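Local coordinates for protein lactoylglutathione lyase (Pseudomonas aeruginosa, PDB 4MTT) that belongs to the glyoxalase/bleomycin resistance protein/dioxygenase superfamily and, as a two-chain assembly, binds nickel with ligands from both subunits, at residues 21-26 against 90-95; 70-75 against 117-122; 109-114 against 121-126. All coordinates share one frame; numbering follows the deposited sequence.

Contact 1: residues 21-26 against 90-95; sequences TRALDM and RALGYR
A23 and L92 mark the closest approach of the two backbones, 7.2 Å from CA to CA, where the C-terminal ends of helix 13-23 and helix 82-91 meet. Both chains turn away beyond this point. G93, at positive phi, closes helix 82-91 with a Schellman motif in which G93 N donates to R90 O at 2.9 Å, and D25 takes positive phi after the other helix. R22 and A23, in the last turn of the first helix, face L92 and Y94. The CD1 branch of L92 does most of the touching: it lies against the backbone of the last helical turn, 3.8 Å from A23 CA and 3.9 Å from R22 O, with R22 CB beside it. A23 CB meets Y94 obliquely, reaching ring atom CD2 at 3.8 Å. With CG beside its own backbone N (chi1 -70°), the Y94 ring leans back toward L92, whose carbonyl O stands 4.1 Å above one face of the Y94 ring, near the rim. F19 of helix 13-23 meets the same ring edge-to-face. R22 runs out extended from CG to NE and crosses Y94 at about a right angle; its NH1 stops 4.2 Å from Y94 OH, too far for a hydrogen bond, and also makes a long, weak ion pair with E18. D25, in the turn after helix 13-23, forms a salt bridge with R88 of helix 82-91. Across the contact itself the chemistry is apolar and non-directional, so the helix ends are fixed by shape, with A23 buried and R22 and L92 at the exposed margin.

Contact 2: residues 70-75 against 117-122; sequences DGYGHL and DGYKVE. With NI (nickel (II) ion), chain G; TAM (tris(hydroxyethyl)aminomethane), chain D.
L75 pairs in parallel with V121 and bonds to the residues on both flanks of it. L75 N donates to K120 O at 3.2 Å, and E122 N donates to L75 O at 2.8 Å. The short strand segments cross at -48°, and the chains part toward G73 and Y119, where waters take over the bridging. One water donates to K120 O, which thus accepts twice, and also bonds to Y72 OH; this water lies at the edge of the Y72 ring, in its plane. A second water donates to G73 O, accepts from K120 N at 3.0 Å, and bonds to O5 of the bound tris(hydroxyethyl)aminomethane. The amine N of this ligand donates to G118 O at 2.9 Å; the ligand is also hydrogen-bonded to Q68 OE1 and G69 O. Y72 and Y119 cross at about a right angle, touching through Y72 CE2 and Y119 CD1 at 3.9 Å, while Y119 OH bonds to the carbonyl of R9. At the other end H74 NE2 and E122 OE1 each bind nickel at 2.1 Å; their 3.0 Å separation is the spacing of two ligands of one metal, not a hydrogen bond. E122 CB lies off-centre over the H74 ring; from there CG, anti to the backbone N (chi1 180°), and the extended chain carry OE1 to the metal and OE2 over a face of that ring. Six atoms bind the nickel, among them H5 NE2 and E56 OE1 of the second subunit. A metal held between paired strands of one chain and residues of its partner is a pattern known from dimeric metal-binding members of this superfamily, and here Y72 and H74 carry the sheet across the interface in an antiparallel ladder.

Contact 3: residues 109-114 against 121-126; sequences VIAFLE and VELIQK. With NI (nickel (II) ion), chain G; TAM (tris(hydroxyethyl)aminomethane), chain D.
F112 and E122 stand side by side on one surface of the hairpin, the F112 ring leaning over the backbone of the neighbouring strand. Its chi1 of -82° sets CG beside the backbone N, bringing one ring face above E122 CA, 4.3 Å from the ring centroid. E122 CB packs 3.6 Å from F112 CE2, so the aliphatic part of the glutamate fits along the ring. F112 CZ also makes a close C-H to oxygen contact with E122 OE2 at 3.0 Å, with ring and carboxylate planes 66° apart. K120 adds a cation-pi contact to F112. Farther along this surface I110 and I124 point the same way and meet through their CG1 atoms at 4.0 Å. On the reverse surface L123 crosses L113 at about a right angle, and its CD1 rests over the branched end of L113, 4.1 Å from L113 CG and as far from each terminal methyl. The small A111 makes the hollow beside it, with its CB 4.1 Å from L123 CB. V109 and Q125 continue the row, V109 CG1 resting 3.6 Å from Q125 OE1, whose hydrogen bond goes to A82 N. Five backbone bonds, from Q125 N to V109 O at one end to V121 N and L113 O at the other, hold the antiparallel strands in register. Within this chain the hairpin is the middle of a four-stranded mixed sheet: strand 95-99 flanks 109-114, and strand 72-79 flanks 120-125. Helix 82-91 covers V109, A111, L113 and L123, whereas on the other surface E122 binds the nickel and I124 packs on H5 of the second subunit.

From the N terminus, contact 1 opens at the end of helix 13-23 and closes its long loop at 90-95, where helix 82-91 ends. Contact 2 starts inside that loop, at 70-75, and closes beyond it at 117-122, so the two cross. Contact 3 opens only after contact 1 has closed; its short hairpin loop begins within the span of contact 2, and both finish on strand 120-125, sharing V121 and E122. Contacts 2 and 3 therefore place that strand between 72-79 and 109-114 in one sheet. L24 links contact 1 to this sheet by packing on L113 and V121, and R95 O probably accepts a hydrogen bond from E114 N.

Contact 1: residues 21-26 against 90-95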
loop_
_atom_site.group_PDB
_atom_site.type_symbol
_atom_site.label_atom_id
_atom_site.label_comp_id
_atom_site.label_asym_id
_atom_site.label_seq_id
_atom_site.Cartn_x
_atom_site.Cartn_y
_atom_site.Cartn_z
ATOM N N THR A 21 -2.953 8.511 13.589
ATOM C CA THR A 21 -4.105 8.696 14.483
ATOM C C THR A 21 -4.549 10.160 14.600
ATOM O O THR A 21 -5.741 10.409 14.531
ATOM C CB THR A 21 -3.912 7.982 15.855
ATOM O OG1 THR A 21 -2.800 8.551 16.549
ATOM C CG2 THR A 21 -3.720 6.476 15.714
ATOM N N ARG A 22 -3.608 11.118 14.735
ATOM C CA ARG A 22 -3.923 12.557 14.894
ATOM C C ARG A 22 -4.140 13.301 13.596
ATOM O O ARG A 22 -5.128 14.002 13.479
ATOM C CB ARG A 22 -2.821 13.308 15.670
ATOM C CG ARG A 22 -2.430 12.715 17.006
ATOM C CD ARG A 22 -1.156 13.371 17.499
ATOM N NE ARG A 22 -0.614 12.715 18.688
ATOM C CZ ARG A 22 0.588 12.952 19.208
ATOM N NH1 ARG A 22 1.433 13.780 18.599
ATOM N NH2 ARG A 22 0.982 12.311 20.300
ATOM N N ALA A 23 -3.181 13.237 12.654
ATOM C CA ALA A 23 -3.315 13.962 11.387
ATOM C C ALA A 23 -4.330 13.300 10.463
ATOM O O ALA A 23 -4.991 14.001 9.708
ATOM C CB ALA A 23 -1.965 14.097 10.688
ATOM N N LEU A 24 -4.483 11.964 10.538
ATOM C CA LEU A 24 -5.387 11.238 9.632
ATOM C C LEU A 24 -6.614 10.571 10.229
ATOM O O LEU A 24 -7.364 9.942 9.490
ATOM C CB LEU A 24 -4.606 10.299 8.702
ATOM C CG LEU A 24 -3.548 10.990 7.797
ATOM C CD1 LEU A 24 -2.650 9.974 7.124
ATOM C CD2 LEU A 24 -4.197 11.914 6.782
ATOM N N ASP A 25 -6.840 10.730 11.549
ATOM C CA ASP A 25 -7.997 10.174 12.273
ATOM C C ASP A 25 -8.167 8.684 12.122
ATOM O O ASP A 25 -9.290 8.191 12.139
ATOM C CB ASP A 25 -9.320 10.944 11.973
ATOM C CG ASP A 25 -9.268 12.417 12.325
ATOM O OD1 ASP A 25 -8.684 12.760 13.384
ATOM O OD2 ASP A 25 -9.840 13.228 11.563
ATOM N N MET A 26 -7.051 7.962 11.911
ATOM C CA MET A 26 -7.094 6.507 11.836
ATOM C C MET A 26 -7.101 6.037 13.281
ATOM O O MET A 26 -6.578 6.729 14.153
ATOM C CB MET A 26 -5.801 5.953 11.173
ATOM C CG MET A 26 -5.787 6.092 9.668
ATOM S SD MET A 26 -4.465 5.115 8.980
ATOM C CE MET A 26 -4.620 5.508 7.263
ATOM N N ARG A 90 -0.697 20.759 9.168
ATOM C CA ARG A 90 0.266 21.853 9.427
ATOM C C ARG A 90 0.247 22.307 10.885
ATOM O O ARG A 90 1.308 22.577 11.429
ATOM C CB ARG A 90 0.029 23.059 8.503
ATOM C CG ARG A 90 0.585 22.873 7.102
ATOM C CD ARG A 90 0.677 24.211 6.380
ATOM N NE ARG A 90 0.669 24.073 4.924
ATOM C CZ ARG A 90 -0.432 23.955 4.199
ATOM N NH1 ARG A 90 -1.624 23.992 4.778
ATOM N NH2 ARG A 90 -0.355 23.814 2.886
ATOM N N ALA A 91 -0.952 22.375 11.513
ATOM C CA ALA A 91 -1.132 22.772 12.919
ATOM C C ALA A 91 -0.453 21.785 13.861
ATOM O O ALA A 91 0.036 22.181 14.919
ATOM C CB ALA A 91 -2.608 22.880 13.251
ATOM N N LEU A 92 -0.364 20.510 13.446
ATOM C CA LEU A 92 0.297 19.470 14.224
ATOM C C LEU A 92 1.782 19.431 13.878
ATOM O O LEU A 92 2.541 18.662 14.470
ATOM C CB LEU A 92 -0.375 18.108 13.979
ATOM C CG LEU A 92 -1.787 17.904 14.535
ATOM C CD1 LEU A 92 -2.560 16.917 13.692
ATOM C CD2 LEU A 92 -1.749 17.405 15.987
ATOM N N GLY A 93 2.186 20.282 12.936
ATOM C CA GLY A 93 3.565 20.376 12.475
ATOM C C GLY A 93 4.004 19.246 11.560
ATOM O O GLY A 93 5.191 18.898 11.523
ATOM N N TYR A 94 3.054 18.682 10.795
ATOM C CA TYR A 94 3.355 17.641 9.820
ATOM C C TYR A 94 3.546 18.260 8.460
ATOM O O TYR A 94 3.068 19.360 8.214
ATOM C CB TYR A 94 2.302 16.536 9.812
ATOM C CG TYR A 94 2.359 15.701 11.066
ATOM C CD1 TYR A 94 3.501 14.969 11.391
ATOM C CD2 TYR A 94 1.277 15.649 11.942
ATOM C CE1 TYR A 94 3.560 14.201 12.549
ATOM C CE2 TYR A 94 1.334 14.901 13.115
ATOM C CZ TYR A 94 2.476 14.175 13.409
ATOM O OH TYR A 94 2.524 13.440 14.565
ATOM N N ARG A 95 4.296 17.579 7.597
ATOM C CA ARG A 95 4.665 18.078 6.286
ATOM C C ARG A 95 3.586 17.888 5.233
ATOM O O ARG A 95 3.192 16.744 4.936
ATOM C CB ARG A 95 5.979 17.398 5.856
ATOM C CG ARG A 95 6.754 18.088 4.750
ATOM C CD ARG A 95 8.103 17.413 4.550
ATOM N NE ARG A 95 9.135 17.957 5.439
ATOM C CZ ARG A 95 9.533 17.389 6.574
ATOM N NH1 ARG A 95 9.001 16.240 6.975
ATOM N NH2 ARG A 95 10.473 17.962 7.316
#

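Contact 2: residues 70-75 against 117-122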
loop_
_atom_site.group_PDB
_atom_site.type_symbol
_atom_site.label_atom_id
_atom_site.label_comp_id
_atom_site.label_asym_id
_atom_site.label_seq_id
_atom_site.Cartn_x
_atom_site.Cartn_y
_atom_site.Cartn_z
ATOM N N ASP A 70 12.335 4.998 -5.203
ATOM C CA ASP A 70 11.295 5.630 -6.018
ATOM C C ASP A 70 10.276 4.646 -6.620
ATOM O O ASP A 70 9.487 5.022 -7.481
ATOM C CB ASP A 70 11.915 6.553 -7.074
ATOM C CG ASP A 70 12.814 5.858 -8.066
ATOM O OD1 ASP A 70 13.359 6.549 -8.938
ATOM O OD2 ASP A 70 12.953 4.601 -7.981
ATOM N N GLY A 71 10.300 3.414 -6.154
ATOM C CA GLY A 71 9.394 2.361 -6.614
ATOM C C GLY A 71 8.043 2.431 -5.938
ATOM O O GLY A 71 7.002 2.506 -6.600
ATOM N N TYR A 72 8.049 2.439 -4.613
ATOM C CA TYR A 72 6.817 2.570 -3.827
ATOM C C TYR A 72 6.266 3.962 -4.036
ATOM O O TYR A 72 7.020 4.940 -4.032
ATOM C CB TYR A 72 7.058 2.305 -2.323
ATOM C CG TYR A 72 5.837 2.642 -1.496
ATOM C CD1 TYR A 72 4.672 1.892 -1.606
ATOM C CD2 TYR A 72 5.802 3.789 -0.704
ATOM C CE1 TYR A 72 3.524 2.226 -0.896
ATOM C CE2 TYR A 72 4.649 4.143 0.006
ATOM C CZ TYR A 72 3.517 3.346 -0.081
ATOM O OH TYR A 72 2.359 3.654 0.596
ATOM N N GLY A 73 4.962 4.053 -4.256
ATOM C CA GLY A 73 4.346 5.341 -4.514
ATOM C C GLY A 73 3.766 6.039 -3.309
ATOM O O GLY A 73 4.402 6.922 -2.730
ATOM N N HIS A 74 2.525 5.688 -2.956
ATOM C CA HIS A 74 1.814 6.333 -1.853
ATOM C C HIS A 74 0.633 5.508 -1.379
ATOM O O HIS A 74 0.278 4.493 -1.978
ATOM C CB HIS A 74 1.269 7.704 -2.312
ATOM C CG HIS A 74 0.478 7.640 -3.592
ATOM N ND1 HIS A 74 1.030 8.045 -4.799
ATOM C CD2 HIS A 74 -0.786 7.218 -3.815
ATOM C CE1 HIS A 74 0.092 7.859 -5.710
ATOM N NE2 HIS A 74 -1.017 7.379 -5.176
ATOM N N LEU A 75 0.010 5.985 -0.304
ATOM C CA LEU A 75 -1.225 5.451 0.216
ATOM C C LEU A 75 -2.233 6.584 -0.019
ATOM O O LEU A 75 -1.979 7.723 0.363
ATOM C CB LEU A 75 -1.128 5.097 1.716
ATOM C CG LEU A 75 -2.416 4.506 2.354
ATOM C CD1 LEU A 75 -2.605 3.025 1.949
ATOM C CD2 LEU A 75 -2.362 4.615 3.892
ATOM N N ASP A 117 8.357 9.256 8.428
ATOM C CA ASP A 117 9.379 8.481 7.727
ATOM C C ASP A 117 9.645 8.913 6.290
ATOM O O ASP A 117 10.557 8.371 5.657
ATOM C CB ASP A 117 9.035 6.995 7.763
ATOM C CG ASP A 117 9.193 6.471 9.150
ATOM O OD1 ASP A 117 10.306 6.036 9.485
ATOM O OD2 ASP A 117 8.228 6.577 9.931
ATOM N N GLY A 118 8.863 9.868 5.794
ATOM C CA GLY A 118 8.994 10.342 4.425
ATOM C C GLY A 118 8.036 9.685 3.449
ATOM O O GLY A 118 8.025 10.077 2.282
ATOM N N TYR A 119 7.168 8.726 3.917
ATOM C CA TYR A 119 6.167 8.074 3.047
ATOM C C TYR A 119 5.090 9.054 2.602
ATOM O O TYR A 119 4.572 9.804 3.424
ATOM C CB TYR A 119 5.499 6.849 3.715
ATOM C CG TYR A 119 6.449 5.712 4.001
ATOM C CD1 TYR A 119 7.029 4.975 2.964
ATOM C CD2 TYR A 119 6.749 5.347 5.309
ATOM C CE1 TYR A 119 7.916 3.930 3.229
ATOM C CE2 TYR A 119 7.647 4.321 5.584
ATOM C CZ TYR A 119 8.215 3.603 4.544
ATOM O OH TYR A 119 9.056 2.564 4.844
ATOM N N LYS A 120 4.740 9.031 1.299
ATOM C CA LYS A 120 3.727 9.915 0.715
ATOM C C LYS A 120 2.315 9.436 1.026
ATOM O O LYS A 120 1.990 8.247 0.880
ATOM C CB LYS A 120 3.875 9.974 -0.808
ATOM C CG LYS A 120 4.846 11.015 -1.332
ATOM C CD LYS A 120 4.525 11.330 -2.802
ATOM C CE LYS A 120 5.441 12.364 -3.414
ATOM N NZ LYS A 120 5.133 12.588 -4.855
ATOM N N VAL A 121 1.469 10.377 1.420
ATOM C CA VAL A 121 0.063 10.139 1.670
ATOM C C VAL A 121 -0.701 11.052 0.719
ATOM O O VAL A 121 -0.605 12.272 0.817
ATOM C CB VAL A 121 -0.358 10.345 3.156
ATOM C CG1 VAL A 121 -1.871 10.140 3.324
ATOM C CG2 VAL A 121 0.417 9.408 4.083
ATOM N N GLU A 122 -1.500 10.449 -0.162
ATOM C CA GLU A 122 -2.323 11.161 -1.120
ATOM C C GLU A 122 -3.739 11.330 -0.557
ATOM O O GLU A 122 -4.404 10.361 -0.194
ATOM C CB GLU A 122 -2.334 10.373 -2.453
ATOM C CG GLU A 122 -3.158 10.985 -3.571
ATOM C CD GLU A 122 -3.013 10.200 -4.858
ATOM O OE1 GLU A 122 -3.531 9.060 -4.932
ATOM O OE2 GLU A 122 -2.256 10.668 -5.737
HETATM NI NI NI G . -2.869 7.504 -6.254
HETATM C C TAM D . 9.684 10.059 -0.740
HETATM C C1 TAM D . 9.844 9.808 -2.253
HETATM C C2 TAM D . 9.839 8.785 0.106
HETATM C C3 TAM D . 10.666 11.162 -0.290
HETATM C C4 TAM D . 11.258 9.612 -2.826
HETATM C C5 TAM D . 9.281 7.514 -0.530
HETATM C C6 TAM D . 10.552 11.690 1.143
HETATM N N TAM D . 8.304 10.533 -0.545
HETATM O O4 TAM D . 11.974 8.546 -2.182
HETATM O O5 TAM D . 8.585 6.701 0.415
HETATM O O6 TAM D . 11.396 10.923 2.011
HETATM O O HOH W 1 2.537 5.917 2.133
HETATM O O HOH W 2 6.198 7.229 -0.545
#

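Contact 3: residues 109-114 against 121-126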
loop_
_atom_site.group_PDB
_atom_site.type_symbol
_atom_site.label_atom_id
_atom_site.label_comp_id
_atom_site.label_asym_id
_atom_site.label_seq_id
_atom_site.Cartn_x
_atom_site.Cartn_y
_atom_site.Cartn_z
ATOM N N VAL A 109 -9.893 17.143 -6.550
ATOM C CA VAL A 109 -9.196 17.934 -5.535
ATOM C C VAL A 109 -8.266 16.940 -4.833
ATOM O O VAL A 109 -8.730 15.924 -4.299
ATOM C CB VAL A 109 -10.113 18.724 -4.556
ATOM C CG1 VAL A 109 -9.309 19.305 -3.395
ATOM C CG2 VAL A 109 -10.862 19.836 -5.281
ATOM N N ILE A 110 -6.951 17.194 -4.913
ATOM C CA ILE A 110 -5.931 16.317 -4.354
ATOM C C ILE A 110 -4.951 17.101 -3.466
ATOM O O ILE A 110 -4.823 18.308 -3.617
ATOM C CB ILE A 110 -5.262 15.523 -5.536
ATOM C CG1 ILE A 110 -6.187 14.383 -5.994
ATOM C CG2 ILE A 110 -3.859 14.962 -5.212
ATOM C CD1 ILE A 110 -5.931 13.862 -7.397
ATOM N N ALA A 111 -4.279 16.416 -2.534
ATOM C CA ALA A 111 -3.232 16.995 -1.671
ATOM C C ALA A 111 -2.230 15.916 -1.284
ATOM O O ALA A 111 -2.594 14.743 -1.244
ATOM C CB ALA A 111 -3.840 17.605 -0.414
ATOM N N PHE A 112 -0.983 16.308 -0.968
ATOM C CA PHE A 112 0.016 15.360 -0.519
ATOM C C PHE A 112 0.617 15.677 0.811
ATOM O O PHE A 112 1.090 16.790 1.036
ATOM C CB PHE A 112 1.128 15.155 -1.553
ATOM C CG PHE A 112 0.739 14.183 -2.636
ATOM C CD1 PHE A 112 0.007 14.604 -3.740
ATOM C CD2 PHE A 112 1.105 12.843 -2.551
ATOM C CE1 PHE A 112 -0.363 13.700 -4.739
ATOM C CE2 PHE A 112 0.744 11.938 -3.558
ATOM C CZ PHE A 112 0.018 12.375 -4.644
ATOM N N LEU A 113 0.664 14.663 1.677
ATOM C CA LEU A 113 1.347 14.767 2.953
ATOM C C LEU A 113 2.457 13.751 2.913
ATOM O O LEU A 113 2.439 12.828 2.082
ATOM C CB LEU A 113 0.442 14.439 4.160
ATOM C CG LEU A 113 -1.012 14.914 4.171
ATOM C CD1 LEU A 113 -1.755 14.314 5.384
ATOM C CD2 LEU A 113 -1.099 16.446 4.198
ATOM N N GLU A 114 3.406 13.919 3.828
ATOM C CA GLU A 114 4.510 13.032 4.076
ATOM C C GLU A 114 4.410 12.685 5.546
ATOM O O GLU A 114 4.226 13.577 6.394
ATOM C CB GLU A 114 5.851 13.722 3.817
ATOM C CG GLU A 114 6.435 13.416 2.456
ATOM C CD GLU A 114 7.877 13.851 2.262
ATOM O OE1 GLU A 114 8.631 13.942 3.260
ATOM O OE2 GLU A 114 8.261 14.069 1.091
ATOM N N VAL A 121 1.469 10.377 1.420
ATOM C CA VAL A 121 0.063 10.139 1.670
ATOM C C VAL A 121 -0.701 11.052 0.719
ATOM O O VAL A 121 -0.605 12.272 0.817
ATOM C CB VAL A 121 -0.358 10.345 3.156
ATOM C CG1 VAL A 121 -1.871 10.140 3.324
ATOM C CG2 VAL A 121 0.417 9.408 4.083
ATOM N N GLU A 122 -1.500 10.449 -0.162
ATOM C CA GLU A 122 -2.323 11.161 -1.120
ATOM C C GLU A 122 -3.739 11.330 -0.557
ATOM O O GLU A 122 -4.404 10.361 -0.194
ATOM C CB GLU A 122 -2.334 10.373 -2.453
ATOM C CG GLU A 122 -3.158 10.985 -3.571
ATOM C CD GLU A 122 -3.013 10.200 -4.858
ATOM O OE1 GLU A 122 -3.531 9.060 -4.932
ATOM O OE2 GLU A 122 -2.256 10.668 -5.737
ATOM N N LEU A 123 -4.198 12.571 -0.498
ATOM C CA LEU A 123 -5.543 12.894 -0.053
ATOM C C LEU A 123 -6.397 13.182 -1.260
ATOM O O LEU A 123 -6.011 13.968 -2.125
ATOM C CB LEU A 123 -5.542 14.103 0.878
ATOM C CG LEU A 123 -4.632 14.064 2.112
ATOM C CD1 LEU A 123 -4.842 15.316 2.917
ATOM C CD2 LEU A 123 -4.899 12.789 2.979
ATOM N N ILE A 124 -7.527 12.504 -1.358
ATOM C CA ILE A 124 -8.416 12.720 -2.485
ATOM C C ILE A 124 -9.769 13.114 -1.911
ATOM O O ILE A 124 -10.347 12.372 -1.116
ATOM C CB ILE A 124 -8.477 11.521 -3.471
ATOM C CG1 ILE A 124 -7.055 11.046 -3.925
ATOM C CG2 ILE A 124 -9.383 11.873 -4.661
ATOM C CD1 ILE A 124 -7.029 9.740 -4.858
ATOM N N GLN A 125 -10.235 14.310 -2.271
ATOM C CA GLN A 125 -11.487 14.831 -1.760
ATOM C C GLN A 125 -12.691 14.081 -2.298
ATOM O O GLN A 125 -12.803 13.892 -3.508
ATOM C CB GLN A 125 -11.586 16.349 -2.022
ATOM C CG GLN A 125 -12.607 17.039 -1.141
ATOM C CD GLN A 125 -12.488 18.530 -1.212
ATOM O OE1 GLN A 125 -11.558 19.137 -0.653
ATOM N NE2 GLN A 125 -13.452 19.153 -1.878
ATOM N N LYS A 126 -13.576 13.639 -1.379
ATOM C CA LYS A 126 -14.848 12.951 -1.652
ATOM C C LYS A 126 -15.626 13.783 -2.684
ATOM O O LYS A 126 -15.840 14.985 -2.495
ATOM C CB LYS A 126 -15.669 12.766 -0.355
ATOM C CG LYS A 126 -15.025 11.808 0.650
ATOM C CD LYS A 126 -15.740 11.715 2.000
ATOM C CE LYS A 126 -14.890 11.034 3.057
ATOM N NZ LYS A 126 -14.824 9.555 2.883
HETATM NI NI NI G . -2.869 7.504 -6.254
HETATM C C TAM D . 9.684 10.059 -0.740
HETATM C C1 TAM D . 9.844 9.808 -2.253
HETATM C C2 TAM D . 9.839 8.785 0.106
HETATM C C3 TAM D . 10.666 11.162 -0.290
HETATM C C4 TAM D . 11.258 9.612 -2.826
HETATM C C5 TAM D . 9.281 7.514 -0.530
HETATM C C6 TAM D . 10.552 11.690 1.143
HETATM N N TAM D . 8.304 10.533 -0.545
HETATM O O4 TAM D . 11.974 8.546 -2.182
HETATM O O5 TAM D . 8.585 6.701 0.415
HETATM O O6 TAM D . 11.396 10.923 2.011
#